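Local coordinates for protein E1 (Kluyveromyces marxianus, PDB 3VX6) that acts as the E1-like enzyme that activates ATG12 and ATG8 for their conjugation in autophagy and cytoplasm-to-vacuole transport, at residues 142-148 with 254-260; 108-113 with 220-225; 133-139 with 272-278. All coordinates share one frame; numbering follows the deposited sequence.

Contact 1: 142-148 with 254-260; sequences MPSFQSD and NPSLKVS
S144 and S260 form an antiparallel hydrogen-bonded pair: S144 N donates to S260 O at 2.9 Å, and S260 N returns a bond to S144 O at 3.0 Å. Two residues on, K258 N gives Q146 O a bond of 2.6 Å (168° at the hydrogen), while the return bond from Q146 N to K258 O is weak. D148 N then donates to S256 O at 2.7 Å. A water donates to S144 O and K258 O and is hydrogen-bonded to S260 OG, so it bridges the two segments. On the apolar flank, F145 CB sits 3.8 Å from L257 CG and also meets V259 CG2, its ring swung off by chi1 of 51° so that L257 CD2 reaches it obliquely.

At the turn, N254 lays CB against D148 O and OD1 against D148 CB. Its CG stands opposite the backbone N (chi1 -179°), which lets OD1 accept from S256 N at 2.6 Å in an Asx turn. With an alanine here, S256 N would probably lose that acceptor and the turn carrying S256 O toward D148 would be freer to shift.

The second shell holds 142-148 in place: N217 bonds P143 O and F145 N through its amide, S144 OG is hydrogen-bonded to A213 O, and Q146 NE2 bonds A150 O. Helix 215-225, which carries N217, packs on S144, F145 and Q146 through K216, T220 and V221, and helix 97-114 meets P143, F145, L257 and V259, where strand 135-144 pairs with strand 260-262.

Contact 2: 108-113 with 220-225; sequences LLQRGL and TVWSKL
L109 and L113, one turn apart on helix 97-114, meet T220, V221, K224 and L225 of helix 215-225, and no hydrogen bond crosses between the segments. The apolar contacts come first. L109 CG lies opposite its backbone N (chi1 164°), and this carries CD1 across T220 at about a right angle, 4.0 Å from T220 CG2. The same CD1 passes V221, whose CG2 lies 4.1 Å away, the two side chains running in opposite senses. L113 offers CB to two partners, V221 CG1 at 3.6 Å and L225 CD2 at 3.6 Å.

Side chain against backbone is the second kind. V221 CG2 lies 3.7 Å from L109 O and also touches G112 CA; G112, with no side chain, leaves the helix surface low where the valine comes in. L225 CD1 approaches G112 O at 3.8 Å.

The third kind is aliphatic cover from a charged residue: K224 CD comes within 4.2 Å of L109 CD1 at the exposed margin. The hydroxyl of T220 is hydrogen-bonded to K216 O within its own helix.

The axes approach to 8.7 Å and cross at -52°, and the touching residues are spaced four apart on both helices, L109 with L113 and V221 with L225. This fits ridges-into-grooves packing of the i+4 kind, here joining two helices distant in sequence.

Contact 3: 133-139 with 272-278; sequences KYKFYYW and PKSIDLS
Y134 meets L277, whose CD1 lies at the edge of the tyrosine ring; the closest approaches of this pair are doubtful in the model. K135 runs its extended chain alongside D276, with K135 CE 3.5 Å from D276 OD1. K135 NZ and D276 OD1 are 4.4 Å apart, beyond a salt bridge, so any attraction is probably modest.

F136 starts the regular pairing with I275: F136 N donates to I275 O at 3.3 Å, and I275 N to F136 O at 3.0 Å. I275 O also lies at the edge of the F136 ring, and F136 CB meets I275 CG1. Y137 and S274 form the non-hydrogen-bonded pair between; S274 CB stands 4.2 Å from the centroid of the Y137 ring in an off-centre CH-pi contact.

Y138 pairs with K273, and K273 N gives Y138 O a bond of 2.6 Å. A chi1 of 63° folds the Y138 ring back over the neighbouring strand, where K273 CB sits over one face, 3.7 Å from the centroid, and I275 CG2 at the edge. W139 closes the row: P272 CD lies over its six-membered ring at 4.1 Å from the centroid, while W139 NE1 is hydrogen-bonded to E263 O.

Helix 21-33 reaches the F136 and I275 face through F24, and helix 89-94 the Y137 side through I89 and F92. The short strand 273-275 is therefore held by backbone hydrogen bonds, CH-pi contacts and aliphatic packing, with charge pairing playing little part across the segments.

Overall arrangement
Contacts 1 and 3 share strand 135-144, which pairs with strand 260-262 at its far end and with strand 273-275 nearer its start; the centres of contacts 1 and 3 lie about 29 Å apart. Contacts 1 and 2 are partly buried, each centred about 14 Å from the chain's centre, whereas contact 3 is nearer the surface, its centre about 23 Å away. Contact 1 relies on backbone bonds, a bridging water and an Asx turn; contact 3 adds aromatic rings covered by aliphatic groups. Contact 2 is purely helical, without hydrogen bonds between its segments. It touches contact 1 directly, L108 against P143 and F145, and T220 against Q146, forming one packed region.

Contact 1: 142-148 with 254-260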
loop_
_atom_site.group_PDB
_atom_site.type_symbol
_atom_site.label_atom_id
_atom_site.label_comp_id
_atom_site.label_asym_id
_atom_site.label_seq_id
_atom_site.Cartn_x
_atom_site.Cartn_y
_atom_site.Cartn_z
ATOM N N MET A 142 -3.821 1.383 -4.111
ATOM C CA MET A 142 -3.092 0.640 -3.099
ATOM C C MET A 142 -4.267 0.156 -2.260
ATOM O O MET A 142 -4.796 0.903 -1.442
ATOM C CB MET A 142 -2.186 1.570 -2.300
ATOM C CG MET A 142 -1.302 0.840 -1.320
ATOM S SD MET A 142 -0.241 1.981 -0.489
ATOM C CE MET A 142 1.258 1.898 -1.463
ATOM N N PRO A 143 -4.707 -1.094 -2.477
ATOM C CA PRO A 143 -5.836 -1.649 -1.745
ATOM C C PRO A 143 -5.819 -1.444 -0.256
ATOM O O PRO A 143 -4.846 -1.738 0.438
ATOM C CB PRO A 143 -5.814 -3.118 -2.141
ATOM C CG PRO A 143 -5.296 -3.064 -3.500
ATOM C CD PRO A 143 -4.120 -2.134 -3.325
ATOM N N SER A 144 -6.938 -0.903 0.199
ATOM C CA SER A 144 -7.201 -0.605 1.589
ATOM C C SER A 144 -8.524 -1.312 1.873
ATOM O O SER A 144 -9.592 -0.852 1.471
ATOM C CB SER A 144 -7.345 0.905 1.774
ATOM O OG SER A 144 -7.954 1.193 3.018
ATOM N N PHE A 145 -8.451 -2.449 2.549
ATOM C CA PHE A 145 -9.651 -3.202 2.853
ATOM C C PHE A 145 -10.016 -3.140 4.318
ATOM O O PHE A 145 -9.201 -2.784 5.169
ATOM C CB PHE A 145 -9.470 -4.655 2.454
ATOM C CG PHE A 145 -8.215 -5.262 2.990
ATOM C CD1 PHE A 145 -7.013 -5.132 2.297
ATOM C CD2 PHE A 145 -8.229 -5.967 4.191
ATOM C CE1 PHE A 145 -5.847 -5.701 2.795
ATOM C CE2 PHE A 145 -7.075 -6.535 4.693
ATOM C CZ PHE A 145 -5.880 -6.406 3.999
ATOM N N GLN A 146 -11.259 -3.516 4.591
ATOM C CA GLN A 146 -11.811 -3.523 5.933
ATOM C C GLN A 146 -13.157 -4.231 5.894
ATOM O O GLN A 146 -13.715 -4.469 4.825
ATOM C CB GLN A 146 -12.030 -2.099 6.407
ATOM C CG GLN A 146 -13.027 -1.347 5.558
ATOM C CD GLN A 146 -13.512 -0.098 6.233
ATOM O OE1 GLN A 146 -12.774 0.876 6.373
ATOM N NE2 GLN A 146 -14.760 -0.119 6.674
ATOM N N SER A 147 -13.682 -4.568 7.065
ATOM C CA SER A 147 -14.983 -5.208 7.136
ATOM C C SER A 147 -16.023 -4.165 6.720
ATOM O O SER A 147 -15.896 -2.984 7.046
ATOM C CB SER A 147 -15.254 -5.682 8.565
ATOM O OG SER A 147 -16.590 -6.136 8.706
ATOM N N ASP A 148 -17.047 -4.603 5.999
ATOM C CA ASP A 148 -18.106 -3.706 5.533
ATOM C C ASP A 148 -18.843 -3.018 6.688
ATOM O O ASP A 148 -19.464 -3.673 7.528
ATOM C CB ASP A 148 -19.103 -4.493 4.679
ATOM C CG ASP A 148 -19.685 -3.666 3.550
ATOM O OD1 ASP A 148 -20.536 -4.196 2.803
ATOM O OD2 ASP A 148 -19.286 -2.488 3.406
ATOM N N ASN A 254 -18.795 -7.756 9.978
ATOM C CA ASN A 254 -19.590 -8.059 8.794
ATOM C C ASN A 254 -18.830 -9.015 7.864
ATOM O O ASN A 254 -17.613 -8.920 7.735
ATOM C CB ASN A 254 -19.956 -6.775 8.052
ATOM C CG ASN A 254 -20.793 -7.045 6.824
ATOM O OD1 ASN A 254 -20.265 -7.315 5.743
ATOM N ND2 ASN A 254 -22.111 -7.002 6.985
ATOM N N PRO A 255 -19.545 -9.958 7.219
ATOM C CA PRO A 255 -18.971 -10.946 6.296
ATOM C C PRO A 255 -18.392 -10.360 5.002
ATOM O O PRO A 255 -17.745 -11.074 4.231
ATOM C CB PRO A 255 -20.147 -11.879 6.004
ATOM C CG PRO A 255 -21.033 -11.718 7.195
ATOM C CD PRO A 255 -20.968 -10.252 7.465
ATOM N N SER A 256 -18.633 -9.077 4.752
ATOM C CA SER A 256 -18.122 -8.442 3.538
ATOM C C SER A 256 -16.880 -7.582 3.754
ATOM O O SER A 256 -16.649 -7.047 4.840
ATOM C CB SER A 256 -19.208 -7.586 2.881
ATOM O OG SER A 256 -20.231 -8.398 2.344
ATOM N N LEU A 257 -16.090 -7.451 2.698
ATOM C CA LEU A 257 -14.866 -6.662 2.737
ATOM C C LEU A 257 -15.098 -5.396 1.915
ATOM O O LEU A 257 -15.573 -5.475 0.786
ATOM C CB LEU A 257 -13.724 -7.475 2.128
ATOM C CG LEU A 257 -12.316 -7.192 2.627
ATOM C CD1 LEU A 257 -12.226 -7.593 4.090
ATOM C CD2 LEU A 257 -11.308 -7.955 1.790
ATOM N N LYS A 258 -14.784 -4.231 2.468
ATOM C CA LYS A 258 -14.978 -2.998 1.721
ATOM C C LYS A 258 -13.615 -2.497 1.279
ATOM O O LYS A 258 -12.830 -2.010 2.091
ATOM C CB LYS A 258 -15.691 -1.940 2.583
ATOM C CG LYS A 258 -16.189 -0.701 1.810
ATOM C CD LYS A 258 -15.076 0.313 1.578
ATOM C CE LYS A 258 -15.550 1.552 0.787
ATOM N NZ LYS A 258 -15.801 1.312 -0.675
ATOM N N VAL A 259 -13.327 -2.612 -0.011
ATOM C CA VAL A 259 -12.040 -2.164 -0.512
ATOM C C VAL A 259 -12.056 -0.836 -1.271
ATOM O O VAL A 259 -12.969 -0.547 -2.038
ATOM C CB VAL A 259 -11.405 -3.223 -1.426
ATOM C CG1 VAL A 259 -9.925 -2.924 -1.594
ATOM C CG2 VAL A 259 -11.630 -4.621 -0.860
ATOM N N SER A 260 -11.030 -0.032 -1.035
ATOM C CA SER A 260 -10.854 1.252 -1.700
ATOM C C SER A 260 -9.356 1.342 -1.939
ATOM O O SER A 260 -8.645 0.357 -1.731
ATOM C CB SER A 260 -11.318 2.388 -0.804
ATOM O OG SER A 260 -10.653 2.334 0.440
HETATM O O HOH W 1 -11.861 0.523 2.557
#

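Contact 2: 108-113 with 220-225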
loop_
_atom_site.group_PDB
_atom_site.type_symbol
_atom_site.label_atom_id
_atom_site.label_comp_id
_atom_site.label_asym_id
_atom_site.label_seq_id
_atom_site.Cartn_x
_atom_site.Cartn_y
_atom_site.Cartn_z
ATOM N N LEU A 108 -4.907 -9.621 -0.327
ATOM C CA LEU A 108 -4.014 -9.060 0.665
ATOM C C LEU A 108 -4.481 -9.559 2.029
ATOM O O LEU A 108 -3.667 -9.905 2.884
ATOM C CB LEU A 108 -4.032 -7.532 0.582
ATOM C CG LEU A 108 -3.532 -6.994 -0.766
ATOM C CD1 LEU A 108 -3.884 -5.544 -0.900
ATOM C CD2 LEU A 108 -2.042 -7.202 -0.900
ATOM N N LEU A 109 -5.796 -9.615 2.221
ATOM C CA LEU A 109 -6.376 -10.102 3.465
ATOM C C LEU A 109 -5.830 -11.494 3.780
ATOM O O LEU A 109 -5.280 -11.741 4.856
ATOM C CB LEU A 109 -7.890 -10.173 3.323
ATOM C CG LEU A 109 -8.642 -11.006 4.354
ATOM C CD1 LEU A 109 -8.379 -10.472 5.740
ATOM C CD2 LEU A 109 -10.125 -10.960 4.038
ATOM N N GLN A 110 -5.998 -12.402 2.824
ATOM C CA GLN A 110 -5.523 -13.770 2.950
ATOM C C GLN A 110 -4.045 -13.759 3.336
ATOM O O GLN A 110 -3.668 -14.273 4.387
ATOM C CB GLN A 110 -5.709 -14.514 1.618
ATOM C CG GLN A 110 -5.342 -15.993 1.668
ATOM C CD GLN A 110 -6.164 -16.750 2.703
ATOM O OE1 GLN A 110 -7.336 -17.070 2.478
ATOM N NE2 GLN A 110 -5.559 -17.017 3.855
ATOM N N ARG A 111 -3.215 -13.152 2.493
ATOM C CA ARG A 111 -1.778 -13.090 2.740
ATOM C C ARG A 111 -1.392 -12.566 4.115
ATOM O O ARG A 111 -0.452 -13.059 4.717
ATOM C CB ARG A 111 -1.086 -12.270 1.646
ATOM C CG ARG A 111 -1.152 -12.969 0.310
ATOM C CD ARG A 111 -0.338 -12.323 -0.793
ATOM N NE ARG A 111 -0.210 -13.270 -1.901
ATOM C CZ ARG A 111 0.575 -14.350 -1.875
ATOM N NH1 ARG A 111 1.314 -14.614 -0.803
ATOM N NH2 ARG A 111 0.603 -15.185 -2.908
ATOM N N GLY A 112 -2.124 -11.585 4.622
ATOM C CA GLY A 112 -1.799 -11.037 5.926
ATOM C C GLY A 112 -2.092 -11.965 7.091
ATOM O O GLY A 112 -1.337 -12.013 8.069
ATOM N N LEU A 113 -3.194 -12.702 7.000
ATOM C CA LEU A 113 -3.555 -13.606 8.076
ATOM C C LEU A 113 -2.942 -14.996 7.946
ATOM O O LEU A 113 -3.157 -15.858 8.797
ATOM C CB LEU A 113 -5.086 -13.678 8.225
ATOM C CG LEU A 113 -5.975 -13.993 7.025
ATOM C CD1 LEU A 113 -5.899 -15.483 6.723
ATOM C CD2 LEU A 113 -7.414 -13.588 7.326
ATOM N N THR A 220 -7.568 -5.115 9.866
ATOM C CA THR A 220 -8.425 -6.188 9.410
ATOM C C THR A 220 -7.763 -7.562 9.568
ATOM O O THR A 220 -8.382 -8.523 10.032
ATOM C CB THR A 220 -8.822 -5.949 7.943
ATOM O OG1 THR A 220 -9.575 -4.737 7.854
ATOM C CG2 THR A 220 -9.654 -7.099 7.412
ATOM N N VAL A 221 -6.500 -7.668 9.194
ATOM C CA VAL A 221 -5.855 -8.959 9.307
ATOM C C VAL A 221 -5.581 -9.342 10.752
ATOM O O VAL A 221 -5.968 -10.407 11.222
ATOM C CB VAL A 221 -4.555 -8.989 8.528
ATOM C CG1 VAL A 221 -3.874 -10.317 8.750
ATOM C CG2 VAL A 221 -4.842 -8.749 7.051
ATOM N N TRP A 222 -4.897 -8.467 11.456
ATOM C CA TRP A 222 -4.584 -8.724 12.835
ATOM C C TRP A 222 -5.861 -9.091 13.619
ATOM O O TRP A 222 -5.827 -9.940 14.512
ATOM C CB TRP A 222 -3.930 -7.475 13.399
ATOM C CG TRP A 222 -3.217 -7.671 14.660
ATOM C CD1 TRP A 222 -3.006 -8.850 15.329
ATOM C CD2 TRP A 222 -2.618 -6.647 15.443
ATOM N NE1 TRP A 222 -2.310 -8.610 16.489
ATOM C CE2 TRP A 222 -2.059 -7.263 16.582
ATOM C CE3 TRP A 222 -2.497 -5.262 15.292
ATOM C CZ2 TRP A 222 -1.397 -6.540 17.567
ATOM C CZ3 TRP A 222 -1.839 -4.546 16.269
ATOM C CH2 TRP A 222 -1.295 -5.183 17.392
ATOM N N SER A 223 -6.978 -8.454 13.258
ATOM C CA SER A 223 -8.281 -8.677 13.884
ATOM C C SER A 223 -8.737 -10.120 13.842
ATOM O O SER A 223 -9.091 -10.702 14.860
ATOM C CB SER A 223 -9.367 -7.843 13.196
ATOM O OG SER A 223 -9.303 -6.483 13.560
ATOM N N LYS A 224 -8.768 -10.679 12.645
ATOM C CA LYS A 224 -9.211 -12.042 12.465
ATOM C C LYS A 224 -8.229 -13.066 13.036
ATOM O O LYS A 224 -8.639 -14.134 13.491
ATOM C CB LYS A 224 -9.469 -12.294 10.970
ATOM C CG LYS A 224 -10.681 -11.530 10.440
ATOM C CD LYS A 224 -10.810 -11.607 8.927
ATOM C CE LYS A 224 -11.902 -10.668 8.403
ATOM N NZ LYS A 224 -13.292 -11.205 8.547
ATOM N N LEU A 225 -6.942 -12.729 13.019
ATOM C CA LEU A 225 -5.885 -13.607 13.517
ATOM C C LEU A 225 -5.895 -13.608 15.022
ATOM O O LEU A 225 -5.899 -14.644 15.664
ATOM C CB LEU A 225 -4.507 -13.118 13.063
ATOM C CG LEU A 225 -4.075 -13.468 11.654
ATOM C CD1 LEU A 225 -2.631 -13.053 11.455
ATOM C CD2 LEU A 225 -4.237 -14.960 11.454
#

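Contact 3: 133-139 with 272-278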
loop_
_atom_site.group_PDB
_atom_site.type_symbol
_atom_site.label_atom_id
_atom_site.label_comp_id
_atom_site.label_asym_id
_atom_site.label_seq_id
_atom_site.Cartn_x
_atom_site.Cartn_y
_atom_site.Cartn_z
ATOM N N LYS A 133 -2.162 7.243 -30.552
ATOM C CA LYS A 133 -2.419 8.660 -30.333
ATOM C C LYS A 133 -1.460 9.187 -29.261
ATOM O O LYS A 133 -1.562 10.332 -28.814
ATOM C CB LYS A 133 -3.880 8.833 -29.913
ATOM C CG LYS A 133 -4.827 8.071 -30.840
ATOM C CD LYS A 133 -6.278 8.043 -30.375
ATOM C CE LYS A 133 -7.091 7.104 -31.272
ATOM N NZ LYS A 133 -8.555 7.121 -31.002
ATOM N N TYR A 134 -0.517 8.321 -28.884
ATOM C CA TYR A 134 0.514 8.586 -27.880
ATOM C C TYR A 134 -0.022 9.232 -26.590
ATOM O O TYR A 134 0.432 10.293 -26.160
ATOM C CB TYR A 134 1.631 9.428 -28.501
ATOM C CG TYR A 134 2.928 9.330 -27.740
ATOM C CD1 TYR A 134 3.039 9.859 -26.456
ATOM C CD2 TYR A 134 4.037 8.678 -28.280
ATOM C CE1 TYR A 134 4.217 9.748 -25.719
ATOM C CE2 TYR A 134 5.232 8.558 -27.542
ATOM C CZ TYR A 134 5.304 9.100 -26.258
ATOM O OH TYR A 134 6.440 8.989 -25.489
ATOM N N LYS A 135 -0.994 8.561 -25.978
ATOM C CA LYS A 135 -1.627 9.025 -24.751
ATOM C C LYS A 135 -1.682 7.824 -23.816
ATOM O O LYS A 135 -2.044 6.725 -24.228
ATOM C CB LYS A 135 -3.042 9.523 -25.048
ATOM C CG LYS A 135 -3.115 10.525 -26.196
ATOM C CD LYS A 135 -4.552 10.795 -26.628
ATOM C CE LYS A 135 -4.602 11.692 -27.867
ATOM N NZ LYS A 135 -5.992 11.864 -28.389
ATOM N N PHE A 136 -1.327 8.037 -22.555
ATOM C CA PHE A 136 -1.309 6.951 -21.585
ATOM C C PHE A 136 -2.289 7.122 -20.454
ATOM O O PHE A 136 -2.060 7.913 -19.555
ATOM C CB PHE A 136 0.091 6.806 -21.016
ATOM C CG PHE A 136 1.113 6.517 -22.052
ATOM C CD1 PHE A 136 1.559 5.215 -22.266
ATOM C CD2 PHE A 136 1.593 7.537 -22.866
ATOM C CE1 PHE A 136 2.468 4.930 -23.276
ATOM C CE2 PHE A 136 2.500 7.263 -23.879
ATOM C CZ PHE A 136 2.939 5.954 -24.084
ATOM N N TYR A 137 -3.374 6.357 -20.502
ATOM C CA TYR A 137 -4.397 6.391 -19.474
ATOM C C TYR A 137 -4.003 5.388 -18.385
ATOM O O TYR A 137 -3.655 4.251 -18.683
ATOM C CB TYR A 137 -5.738 5.995 -20.084
ATOM C CG TYR A 137 -6.103 6.797 -21.315
ATOM C CD1 TYR A 137 -7.129 7.744 -21.282
ATOM C CD2 TYR A 137 -5.398 6.634 -22.514
ATOM C CE1 TYR A 137 -7.444 8.513 -22.412
ATOM C CE2 TYR A 137 -5.703 7.400 -23.650
ATOM C CZ TYR A 137 -6.723 8.335 -23.587
ATOM O OH TYR A 137 -7.001 9.108 -24.686
ATOM N N TYR A 138 -4.024 5.803 -17.126
ATOM C CA TYR A 138 -3.686 4.876 -16.058
ATOM C C TYR A 138 -4.393 5.196 -14.767
ATOM O O TYR A 138 -4.925 6.291 -14.575
ATOM C CB TYR A 138 -2.193 4.843 -15.790
ATOM C CG TYR A 138 -1.632 6.145 -15.309
ATOM C CD1 TYR A 138 -1.551 7.235 -16.165
ATOM C CD2 TYR A 138 -1.134 6.276 -14.009
ATOM C CE1 TYR A 138 -0.984 8.425 -15.753
ATOM C CE2 TYR A 138 -0.557 7.468 -13.579
ATOM C CZ TYR A 138 -0.486 8.541 -14.463
ATOM O OH TYR A 138 0.085 9.736 -14.082
ATOM N N TRP A 139 -4.385 4.214 -13.877
ATOM C CA TRP A 139 -5.027 4.352 -12.597
ATOM C C TRP A 139 -4.321 3.462 -11.598
ATOM O O TRP A 139 -4.237 2.243 -11.780
ATOM C CB TRP A 139 -6.481 3.937 -12.713
ATOM C CG TRP A 139 -7.348 4.613 -11.727
ATOM C CD1 TRP A 139 -6.951 5.335 -10.639
ATOM C CD2 TRP A 139 -8.775 4.658 -11.740
ATOM N NE1 TRP A 139 -8.043 5.830 -9.979
ATOM C CE2 TRP A 139 -9.177 5.429 -10.634
ATOM C CE3 TRP A 139 -9.755 4.118 -12.583
ATOM C CZ2 TRP A 139 -10.519 5.678 -10.344
ATOM C CZ3 TRP A 139 -11.089 4.367 -12.294
ATOM C CH2 TRP A 139 -11.458 5.140 -11.183
ATOM N N PRO A 272 -9.185 7.775 -14.034
ATOM C CA PRO A 272 -7.854 7.489 -14.563
ATOM C C PRO A 272 -7.085 8.784 -14.815
ATOM O O PRO A 272 -7.685 9.845 -14.982
ATOM C CB PRO A 272 -8.153 6.755 -15.863
ATOM C CG PRO A 272 -9.489 6.117 -15.599
ATOM C CD PRO A 272 -10.236 7.194 -14.884
ATOM N N LYS A 273 -5.760 8.690 -14.818
ATOM C CA LYS A 273 -4.908 9.831 -15.100
ATOM C C LYS A 273 -4.432 9.562 -16.523
ATOM O O LYS A 273 -4.063 8.437 -16.848
ATOM C CB LYS A 273 -3.711 9.869 -14.147
ATOM C CG LYS A 273 -4.107 9.914 -12.690
ATOM C CD LYS A 273 -2.913 9.981 -11.752
ATOM C CE LYS A 273 -2.387 11.394 -11.602
ATOM N NZ LYS A 273 -1.474 11.509 -10.420
ATOM N N SER A 274 -4.470 10.570 -17.385
ATOM C CA SER A 274 -4.023 10.371 -18.755
ATOM C C SER A 274 -2.947 11.366 -19.105
ATOM O O SER A 274 -3.176 12.574 -19.102
ATOM C CB SER A 274 -5.171 10.542 -19.743
ATOM O OG SER A 274 -5.720 11.854 -19.657
ATOM N N ILE A 275 -1.766 10.864 -19.401
ATOM C CA ILE A 275 -0.701 11.759 -19.758
ATOM C C ILE A 275 -0.386 11.665 -21.240
ATOM O O ILE A 275 0.295 10.752 -21.712
ATOM C CB ILE A 275 0.523 11.492 -18.893
ATOM C CG1 ILE A 275 1.139 10.112 -19.235
ATOM C CG2 ILE A 275 0.100 11.567 -17.374
ATOM C CD1 ILE A 275 2.697 10.057 -19.023
ATOM N N ASP A 276 -0.955 12.620 -21.967
ATOM C CA ASP A 276 -0.824 12.719 -23.423
ATOM C C ASP A 276 0.500 13.405 -23.802
ATOM O O ASP A 276 0.541 14.576 -24.163
ATOM C CB ASP A 276 -2.026 13.492 -23.990
ATOM C CG ASP A 276 -1.931 13.742 -25.489
ATOM O OD1 ASP A 276 -2.946 14.160 -26.112
ATOM O OD2 ASP A 276 -0.848 13.526 -26.036
ATOM N N LEU A 277 1.586 12.643 -23.716
ATOM C CA LEU A 277 2.928 13.111 -24.067
ATOM C C LEU A 277 2.995 13.276 -25.572
ATOM O O LEU A 277 3.660 12.500 -26.247
ATOM C CB LEU A 277 3.977 12.092 -23.662
ATOM C CG LEU A 277 4.437 11.983 -22.213
ATOM C CD1 LEU A 277 5.594 10.931 -22.181
ATOM C CD2 LEU A 277 4.948 13.361 -21.726
ATOM N N SER A 278 2.300 14.297 -26.070
ATOM C CA SER A 278 2.243 14.596 -27.485
ATOM C C SER A 278 1.854 16.062 -27.642
ATOM O O SER A 278 1.008 16.415 -28.455
ATOM C CB SER A 278 1.224 13.671 -28.155
ATOM O OG SER A 278 1.395 13.722 -29.553
#